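Local coordinates for protein immunoreactive 84kD antigen PG93 (Porphyromonas gingivalis, PDB 5M11) that is an essential surface component of the type IX secretion system, built from two beta-propellers and a C-terminal beta-sandwich domain that carry zinc and calcium ions, at residues N14-T22 and V306-N314; L671-R682 and K748-I757. All coordinates share one frame; numbering follows the deposited sequence.

Contact 1: N14-T22 and V306-N314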
loop_
_atom_site.group_PDB
_atom_site.type_symbol
_atom_site.label_atom_id
_atom_site.label_comp_id
_atom_site.label_asym_id
_atom_site.label_seq_id
_atom_site.Cartn_x
_atom_site.Cartn_y
_atom_site.Cartn_z
ATOM N N ASN A 14 -8.100 5.937 7.540
ATOM C CA ASN A 14 -8.832 5.185 6.527
ATOM C C ASN A 14 -7.872 4.622 5.464
ATOM O O ASN A 14 -6.763 5.148 5.305
ATOM C CB ASN A 14 -9.937 6.030 5.896
ATOM C CG ASN A 14 -11.308 5.540 6.296
ATOM O OD1 ASN A 14 -11.996 6.163 7.115
ATOM N ND2 ASN A 14 -11.707 4.366 5.788
ATOM N N THR A 15 -8.280 3.529 4.769
ATOM C CA THR A 15 -7.463 2.916 3.718
ATOM C C THR A 15 -8.176 2.986 2.364
ATOM O O THR A 15 -9.385 2.714 2.259
ATOM C CB THR A 15 -7.071 1.481 4.052
ATOM O OG1 THR A 15 -8.251 0.721 4.231
ATOM C CG2 THR A 15 -6.221 1.373 5.300
ATOM N N LEU A 16 -7.399 3.337 1.322
ATOM C CA LEU A 16 -7.880 3.469 -0.053
ATOM C C LEU A 16 -7.179 2.387 -0.931
ATOM O O LEU A 16 -6.246 2.643 -1.718
ATOM C CB LEU A 16 -7.649 4.920 -0.535
ATOM C CG LEU A 16 -8.519 6.011 0.144
ATOM C CD1 LEU A 16 -7.906 7.351 -0.001
ATOM C CD2 LEU A 16 -9.925 6.092 -0.492
ATOM N N LEU A 17 -7.636 1.150 -0.722
ATOM C CA LEU A 17 -7.075 -0.057 -1.317
ATOM C C LEU A 17 -7.768 -0.447 -2.616
ATOM O O LEU A 17 -8.934 -0.107 -2.828
ATOM C CB LEU A 17 -7.104 -1.227 -0.297
ATOM C CG LEU A 17 -6.159 -1.049 0.922
ATOM C CD1 LEU A 17 -6.252 -2.194 1.880
ATOM C CD2 LEU A 17 -4.696 -0.864 0.497
ATOM N N ALA A 18 -7.011 -1.146 -3.488
ATOM C CA ALA A 18 -7.406 -1.618 -4.806
ATOM C C ALA A 18 -7.972 -3.076 -4.810
ATOM O O ALA A 18 -7.488 -3.959 -4.091
ATOM C CB ALA A 18 -6.212 -1.533 -5.741
ATOM N N ILE A 19 -8.979 -3.318 -5.672
ATOM C CA ILE A 19 -9.566 -4.646 -5.815
ATOM C C ILE A 19 -8.863 -5.280 -7.044
ATOM O O ILE A 19 -7.879 -6.004 -6.849
ATOM C CB ILE A 19 -11.121 -4.569 -5.837
ATOM C CG1 ILE A 19 -11.653 -4.469 -4.383
ATOM C CG2 ILE A 19 -11.774 -5.742 -6.554
ATOM C CD1 ILE A 19 -11.899 -3.035 -3.890
ATOM N N HIS A 20 -9.267 -4.933 -8.273
ATOM C CA HIS A 20 -8.629 -5.378 -9.518
ATOM C C HIS A 20 -8.549 -6.985 -9.620
ATOM O O HIS A 20 -9.603 -7.637 -9.683
ATOM C CB HIS A 20 -7.249 -4.638 -9.656
ATOM C CG HIS A 20 -6.378 -4.957 -10.842
ATOM N ND1 HIS A 20 -6.878 -5.556 -11.988
ATOM C CD2 HIS A 20 -5.049 -4.752 -11.002
ATOM C CE1 HIS A 20 -5.840 -5.711 -12.789
ATOM N NE2 HIS A 20 -4.719 -5.241 -12.240
ATOM N N LYS A 21 -7.326 -7.580 -9.656
ATOM C CA LYS A 21 -7.010 -8.992 -9.925
ATOM C C LYS A 21 -7.506 -9.988 -8.859
ATOM O O LYS A 21 -6.748 -10.313 -7.947
ATOM C CB LYS A 21 -5.485 -9.131 -10.107
ATOM C CG LYS A 21 -5.009 -10.394 -10.814
ATOM C CD LYS A 21 -3.495 -10.459 -10.742
ATOM C CE LYS A 21 -2.927 -11.807 -11.094
ATOM N NZ LYS A 21 -1.545 -11.957 -10.563
ATOM N N THR A 22 -8.734 -10.540 -9.030
ATOM C CA THR A 22 -9.347 -11.525 -8.112
ATOM C C THR A 22 -8.616 -12.858 -8.295
ATOM O O THR A 22 -8.798 -13.549 -9.296
ATOM C CB THR A 22 -10.874 -11.583 -8.316
ATOM O OG1 THR A 22 -11.386 -10.305 -7.965
ATOM C CG2 THR A 22 -11.571 -12.638 -7.464
ATOM N N VAL A 306 -18.677 -6.097 -9.703
ATOM C CA VAL A 306 -17.808 -5.464 -8.714
ATOM C C VAL A 306 -18.129 -3.967 -8.774
ATOM O O VAL A 306 -17.658 -3.253 -9.663
ATOM C CB VAL A 306 -16.301 -5.817 -8.922
ATOM C CG1 VAL A 306 -15.378 -4.898 -8.126
ATOM C CG2 VAL A 306 -16.019 -7.282 -8.575
ATOM N N ALA A 307 -19.017 -3.523 -7.872
ATOM C CA ALA A 307 -19.454 -2.132 -7.780
ATOM C C ALA A 307 -18.379 -1.272 -7.099
ATOM O O ALA A 307 -18.391 -0.042 -7.244
ATOM C CB ALA A 307 -20.764 -2.051 -7.017
ATOM N N PHE A 308 -17.432 -1.930 -6.385
ATOM C CA PHE A 308 -16.331 -1.275 -5.677
ATOM C C PHE A 308 -15.414 -0.527 -6.617
ATOM O O PHE A 308 -14.875 -1.114 -7.563
ATOM C CB PHE A 308 -15.478 -2.274 -4.885
ATOM C CG PHE A 308 -16.209 -3.240 -3.991
ATOM C CD1 PHE A 308 -16.540 -2.890 -2.686
ATOM C CD2 PHE A 308 -16.498 -4.532 -4.423
ATOM C CE1 PHE A 308 -17.173 -3.805 -1.840
ATOM C CE2 PHE A 308 -17.136 -5.441 -3.581
ATOM C CZ PHE A 308 -17.455 -5.077 -2.292
ATOM N N ASP A 309 -15.213 0.761 -6.334
ATOM C CA ASP A 309 -14.285 1.602 -7.085
ATOM C C ASP A 309 -13.164 2.061 -6.164
ATOM O O ASP A 309 -13.432 2.619 -5.104
ATOM C CB ASP A 309 -14.979 2.797 -7.753
ATOM C CG ASP A 309 -14.018 3.705 -8.502
ATOM O OD1 ASP A 309 -13.532 3.298 -9.588
ATOM O OD2 ASP A 309 -13.724 4.798 -7.985
ATOM N N GLY A 310 -11.930 1.775 -6.578
ATOM C CA GLY A 310 -10.694 2.094 -5.868
ATOM C C GLY A 310 -9.551 2.414 -6.815
ATOM O O GLY A 310 -9.786 2.580 -8.017
ATOM N N PRO A 311 -8.294 2.526 -6.329
ATOM C CA PRO A 311 -7.178 2.798 -7.257
ATOM C C PRO A 311 -6.930 1.633 -8.224
ATOM O O PRO A 311 -7.369 0.518 -7.953
ATOM C CB PRO A 311 -5.980 3.025 -6.324
ATOM C CG PRO A 311 -6.324 2.384 -5.079
ATOM C CD PRO A 311 -7.816 2.374 -4.942
ATOM N N GLY A 312 -6.263 1.905 -9.348
ATOM C CA GLY A 312 -5.920 0.900 -10.354
ATOM C C GLY A 312 -5.035 -0.203 -9.803
ATOM O O GLY A 312 -5.186 -1.368 -10.175
ATOM N N ASP A 313 -4.097 0.179 -8.903
ATOM C CA ASP A 313 -3.155 -0.659 -8.152
ATOM C C ASP A 313 -2.835 0.042 -6.820
ATOM O O ASP A 313 -3.333 1.143 -6.579
ATOM C CB ASP A 313 -1.882 -0.983 -8.964
ATOM C CG ASP A 313 -1.142 0.185 -9.592
ATOM O OD1 ASP A 313 -0.603 0.013 -10.711
ATOM O OD2 ASP A 313 -1.038 1.245 -8.938
ATOM N N ASN A 314 -2.049 -0.596 -5.943
ATOM C CA ASN A 314 -1.717 -0.012 -4.639
ATOM C C ASN A 314 -0.298 0.575 -4.647
ATOM O O ASN A 314 0.377 0.565 -3.605
ATOM C CB ASN A 314 -1.858 -1.057 -3.529
ATOM C CG ASN A 314 -3.207 -1.726 -3.442
ATOM O OD1 ASN A 314 -4.241 -1.069 -3.317
ATOM N ND2 ASN A 314 -3.209 -3.052 -3.389
#
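Two linkers between the paired beta-propellers pass each other here, L17-H20 against V306-N314. Strand 13-16 completes the second propeller's last blade beside strand 655-660, a Velcro-type closure; the chain then crosses to the first propeller, while 306-314 makes the return crossing. Their closest backbone approach pairs A18 with P311, CA to CA 5.1 Å. P311 suits a site beside carbonyls because its ring C-H groups are slightly polarised, CD most, being next to N: CD rests on L17 O at 3.4 Å and CG near L16 O, close C-H to oxygen contacts. A18 turns its lone methyl toward the other linker, into the corner formed by the P311 ring and the N314 amide, 4.0 Å from P311 CG, where so small a group fits. I19 spreads both branches over the other linker, CG2 meeting V306 CG1 at 4.0 Å and CD1 meeting F308 CB at 3.8 Å. D313 faces away, salt-bridged to K345 near the zinc ion of D315 and H340. With CG anti to its carbonyl carbon (chi1 -56°), N314 brings its amide up to the backbone of A18, OD1 taking that N-H on an in-plane lone pair, A18 N to N314 OD1 2.8 Å.

Contact 2: L671-R682 and K748-I757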
loop_
_atom_site.group_PDB
_atom_site.type_symbol
_atom_site.label_atom_id
_atom_site.label_comp_id
_atom_site.label_asym_id
_atom_site.label_seq_id
_atom_site.Cartn_x
_atom_site.Cartn_y
_atom_site.Cartn_z
ATOM N N LEU A 671 -15.824 23.382 15.112
ATOM C CA LEU A 671 -15.644 23.038 16.516
ATOM C C LEU A 671 -16.903 22.406 17.104
ATOM O O LEU A 671 -16.892 21.994 18.263
ATOM C CB LEU A 671 -15.216 24.256 17.349
ATOM C CG LEU A 671 -13.786 24.773 17.152
ATOM C CD1 LEU A 671 -13.509 25.919 18.088
ATOM C CD2 LEU A 671 -12.738 23.681 17.363
ATOM N N ASP A 672 -17.964 22.271 16.292
ATOM C CA ASP A 672 -19.236 21.672 16.702
ATOM C C ASP A 672 -19.085 20.186 17.074
ATOM O O ASP A 672 -19.995 19.610 17.677
ATOM C CB ASP A 672 -20.290 21.824 15.588
ATOM C CG ASP A 672 -20.938 23.197 15.438
ATOM O OD1 ASP A 672 -21.940 23.302 14.689
ATOM O OD2 ASP A 672 -20.414 24.179 16.026
ATOM N N GLY A 673 -17.940 19.594 16.736
ATOM C CA GLY A 673 -17.661 18.191 17.015
ATOM C C GLY A 673 -16.744 17.888 18.189
ATOM O O GLY A 673 -16.310 16.742 18.324
ATOM N N VAL A 674 -16.444 18.867 19.055
ATOM C CA VAL A 674 -15.545 18.597 20.189
ATOM C C VAL A 674 -16.311 17.765 21.253
ATOM O O VAL A 674 -17.509 17.977 21.438
ATOM C CB VAL A 674 -14.888 19.891 20.775
ATOM C CG1 VAL A 674 -13.928 19.568 21.912
ATOM C CG2 VAL A 674 -14.152 20.680 19.689
ATOM N N TYR A 675 -15.625 16.787 21.902
ATOM C CA TYR A 675 -16.200 15.925 22.946
ATOM C C TYR A 675 -15.122 15.306 23.873
ATOM O O TYR A 675 -13.970 15.169 23.473
ATOM C CB TYR A 675 -17.071 14.823 22.324
ATOM C CG TYR A 675 -16.330 13.816 21.478
ATOM C CD1 TYR A 675 -16.120 12.518 21.932
ATOM C CD2 TYR A 675 -15.913 14.131 20.188
ATOM C CE1 TYR A 675 -15.487 11.565 21.134
ATOM C CE2 TYR A 675 -15.292 13.184 19.374
ATOM C CZ TYR A 675 -15.069 11.903 19.855
ATOM O OH TYR A 675 -14.410 10.984 19.074
ATOM N N VAL A 676 -15.509 14.952 25.111
ATOM C CA VAL A 676 -14.621 14.325 26.104
ATOM C C VAL A 676 -15.082 12.913 26.336
ATOM O O VAL A 676 -16.282 12.677 26.497
ATOM C CB VAL A 676 -14.528 15.054 27.479
ATOM C CG1 VAL A 676 -13.230 14.719 28.193
ATOM C CG2 VAL A 676 -14.715 16.553 27.375
ATOM N N TYR A 677 -14.136 11.982 26.410
ATOM C CA TYR A 677 -14.421 10.595 26.707
ATOM C C TYR A 677 -13.280 10.049 27.554
ATOM O O TYR A 677 -12.105 10.255 27.230
ATOM C CB TYR A 677 -14.705 9.744 25.453
ATOM C CG TYR A 677 -13.523 9.492 24.548
ATOM C CD1 TYR A 677 -12.771 8.326 24.657
ATOM C CD2 TYR A 677 -13.186 10.392 23.546
ATOM C CE1 TYR A 677 -11.699 8.071 23.798
ATOM C CE2 TYR A 677 -12.102 10.161 22.695
ATOM C CZ TYR A 677 -11.360 8.996 22.822
ATOM O OH TYR A 677 -10.284 8.778 21.987
ATOM N N PRO A 678 -13.611 9.401 28.683
ATOM C CA PRO A 678 -14.964 9.095 29.159
ATOM C C PRO A 678 -15.606 10.226 29.983
ATOM O O PRO A 678 -14.940 10.962 30.720
ATOM C CB PRO A 678 -14.746 7.829 29.988
ATOM C CG PRO A 678 -13.346 7.961 30.533
ATOM C CD PRO A 678 -12.576 8.829 29.567
ATOM N N ASN A 679 -16.926 10.365 29.824
ATOM C CA ASN A 679 -17.751 11.308 30.564
ATOM C C ASN A 679 -18.978 10.534 31.095
ATOM O O ASN A 679 -19.798 10.074 30.294
ATOM C CB ASN A 679 -18.138 12.533 29.730
ATOM C CG ASN A 679 -18.919 13.584 30.500
ATOM O OD1 ASN A 679 -19.008 13.591 31.750
ATOM N ND2 ASN A 679 -19.507 14.507 29.762
ATOM N N PRO A 680 -19.082 10.317 32.428
ATOM C CA PRO A 680 -18.184 10.795 33.489
ATOM C C PRO A 680 -16.906 9.962 33.613
ATOM O O PRO A 680 -16.869 8.821 33.133
ATOM C CB PRO A 680 -19.054 10.667 34.748
ATOM C CG PRO A 680 -19.920 9.487 34.469
ATOM C CD PRO A 680 -20.228 9.573 32.994
ATOM N N LEU A 681 -15.858 10.542 34.252
ATOM C CA LEU A 681 -14.602 9.842 34.507
ATOM C C LEU A 681 -14.697 9.125 35.860
ATOM O O LEU A 681 -14.644 9.764 36.918
ATOM C CB LEU A 681 -13.391 10.784 34.449
ATOM C CG LEU A 681 -12.039 10.139 34.808
ATOM C CD1 LEU A 681 -11.412 9.431 33.609
ATOM C CD2 LEU A 681 -11.109 11.152 35.375
ATOM N N ARG A 682 -14.851 7.788 35.807
ATOM C CA ARG A 682 -15.023 6.915 36.972
ATOM C C ARG A 682 -13.679 6.394 37.514
ATOM O O ARG A 682 -12.720 6.292 36.749
ATOM C CB ARG A 682 -15.944 5.742 36.608
ATOM C CG ARG A 682 -17.334 6.176 36.184
ATOM C CD ARG A 682 -18.237 5.001 35.897
ATOM N NE ARG A 682 -19.609 5.292 36.314
ATOM C CZ ARG A 682 -20.573 5.702 35.497
ATOM N NH1 ARG A 682 -20.337 5.840 34.195
ATOM N NH2 ARG A 682 -21.790 5.953 35.971
ATOM N N LYS A 748 -13.580 31.966 16.989
ATOM C CA LYS A 748 -14.711 31.257 17.595
ATOM C C LYS A 748 -14.237 30.344 18.744
ATOM O O LYS A 748 -13.110 29.829 18.732
ATOM C CB LYS A 748 -15.489 30.444 16.540
ATOM C CG LYS A 748 -16.967 30.227 16.885
ATOM C CD LYS A 748 -17.901 31.236 16.190
ATOM C CE LYS A 748 -18.378 32.355 17.091
ATOM N NZ LYS A 748 -19.295 33.286 16.378
ATOM N N SER A 749 -15.118 30.150 19.732
ATOM C CA SER A 749 -14.860 29.341 20.918
ATOM C C SER A 749 -15.871 28.188 21.067
ATOM O O SER A 749 -16.945 28.204 20.459
ATOM C CB SER A 749 -14.889 30.218 22.168
ATOM O OG SER A 749 -14.123 31.401 22.008
ATOM N N LYS A 750 -15.513 27.189 21.883
ATOM C CA LYS A 750 -16.356 26.046 22.190
ATOM C C LYS A 750 -16.165 25.662 23.661
ATOM O O LYS A 750 -15.075 25.273 24.090
ATOM C CB LYS A 750 -16.087 24.866 21.243
ATOM C CG LYS A 750 -17.119 23.740 21.324
ATOM C CD LYS A 750 -18.480 24.106 20.731
ATOM C CE LYS A 750 -19.425 22.930 20.762
ATOM N NZ LYS A 750 -20.698 23.225 20.056
ATOM N N LEU A 751 -17.225 25.828 24.435
ATOM C CA LEU A 751 -17.181 25.499 25.839
ATOM C C LEU A 751 -17.966 24.231 26.057
ATOM O O LEU A 751 -19.179 24.194 25.835
ATOM C CB LEU A 751 -17.701 26.665 26.696
ATOM C CG LEU A 751 -17.624 26.521 28.220
ATOM C CD1 LEU A 751 -16.212 26.170 28.697
ATOM C CD2 LEU A 751 -18.117 27.789 28.893
ATOM N N ILE A 752 -17.248 23.168 26.426
ATOM C CA ILE A 752 -17.847 21.859 26.679
ATOM C C ILE A 752 -17.462 21.404 28.106
ATOM O O ILE A 752 -16.383 21.742 28.600
ATOM C CB ILE A 752 -17.493 20.823 25.575
ATOM C CG1 ILE A 752 -16.015 20.401 25.610
ATOM C CG2 ILE A 752 -17.909 21.328 24.174
ATOM C CD1 ILE A 752 -15.806 19.014 25.132
ATOM N N ARG A 753 -18.367 20.686 28.773
ATOM C CA ARG A 753 -18.145 20.249 30.147
ATOM C C ARG A 753 -18.185 18.726 30.275
ATOM O O ARG A 753 -18.887 18.061 29.508
ATOM C CB ARG A 753 -19.196 20.883 31.074
ATOM C CG ARG A 753 -19.046 22.376 31.268
ATOM C CD ARG A 753 -20.369 22.995 31.670
ATOM N NE ARG A 753 -20.211 24.335 32.244
ATOM C CZ ARG A 753 -20.327 24.623 33.541
ATOM N NH1 ARG A 753 -20.608 23.667 34.421
ATOM N NH2 ARG A 753 -20.170 25.871 33.966
ATOM N N PHE A 754 -17.434 18.180 31.256
ATOM C CA PHE A 754 -17.375 16.748 31.590
ATOM C C PHE A 754 -17.295 16.576 33.117
ATOM O O PHE A 754 -16.770 17.451 33.817
ATOM C CB PHE A 754 -16.213 16.027 30.883
ATOM C CG PHE A 754 -14.847 16.323 31.446
ATOM C CD1 PHE A 754 -14.303 15.528 32.452
ATOM C CD2 PHE A 754 -14.105 17.402 30.981
ATOM C CE1 PHE A 754 -13.047 15.819 32.989
ATOM C CE2 PHE A 754 -12.836 17.672 31.494
ATOM C CZ PHE A 754 -12.317 16.881 32.496
ATOM N N ALA A 755 -17.791 15.442 33.622
ATOM C CA ALA A 755 -17.826 15.190 35.051
ATOM C C ALA A 755 -16.788 14.167 35.527
ATOM O O ALA A 755 -16.515 13.180 34.837
ATOM C CB ALA A 755 -19.213 14.718 35.437
ATOM N N VAL A 756 -16.214 14.436 36.729
ATOM C CA VAL A 756 -15.322 13.556 37.497
ATOM C C VAL A 756 -16.172 13.084 38.679
ATOM O O VAL A 756 -16.687 13.921 39.421
ATOM C CB VAL A 756 -13.979 14.201 37.931
ATOM C CG1 VAL A 756 -13.261 13.327 38.954
ATOM C CG2 VAL A 756 -13.073 14.462 36.726
ATOM N N ILE A 757 -16.404 11.763 38.795
ATOM C CA ILE A 757 -17.278 11.205 39.836
ATOM C C ILE A 757 -16.544 10.191 40.718
ATOM O O ILE A 757 -15.693 9.439 40.223
ATOM C CB ILE A 757 -18.583 10.594 39.242
ATOM C CG1 ILE A 757 -18.314 9.462 38.219
ATOM C CG2 ILE A 757 -19.463 11.682 38.636
ATOM C CD1 ILE A 757 -19.454 8.432 38.106
#
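The F754 ring carries V676 over one face, CG1 standing 4.2 Å from the ring centroid and 24° off the normal, a CH-pi contact displaced toward the rim. Beside it the N679 amide packs against F754 CB, its plane almost perpendicular to the ring. The R682 guanidinium receives I757 CD1, 3.6 Å from NE, on the same face that P680 CG covers, so aliphatic carbon shields one side of the charged group. V676 uses its second branch as well: CG2 touches I752 CD1 at 3.5 Å, and V674 CG1 meets that same methyl. Branched aliphatic side chains suit this place, where the two sheets of the C-terminal beta-sandwich pack face to face, consistent with an immunoglobulin-like fold. Strand 675-677 runs 18° from the direction of strand 749-756, their axes 7.3 Å apart. Past the cis prolines P678 and P680 the chain drops to the opposing edge and makes a single parallel bridge, L681 with V756, L681 N bonding to A755 O (2.8 Å) and I757 N to L681 O. N679 adds a side-chain bond just ahead of this pairing: CG anti to the backbone N (chi1 -176°) carries OD1 to A755 N at 2.9 Å, a nearly straight bond whose donor stands above the carbonyl plane. At the far end, near the calcium ligands E670 and D743, the K750 chain lies along L671, CG 3.5 Å from L671 O.

Both contacts bring together chain distant in sequence, and both are partly buried. The centre of contact 1 lies about 11 Å from that of the chain, between the propellers, where two linkers meet, 3 of 12 touching residues buried and 1 exposed; that of contact 2 lies about 36 Å out, in the terminal sandwich, joining two strands together with the turn before and the chain after one of them, 6 of 18 buried and 6 exposed. Contact 2 buries nearly twice the area. In both, an asparagine side-chain oxygen accepts a backbone N-H. Contact 1 adds small apolar touches and C-H groups against backbone oxygens; contact 2 has a hydrophobic layer and backbone pairing. They share no element.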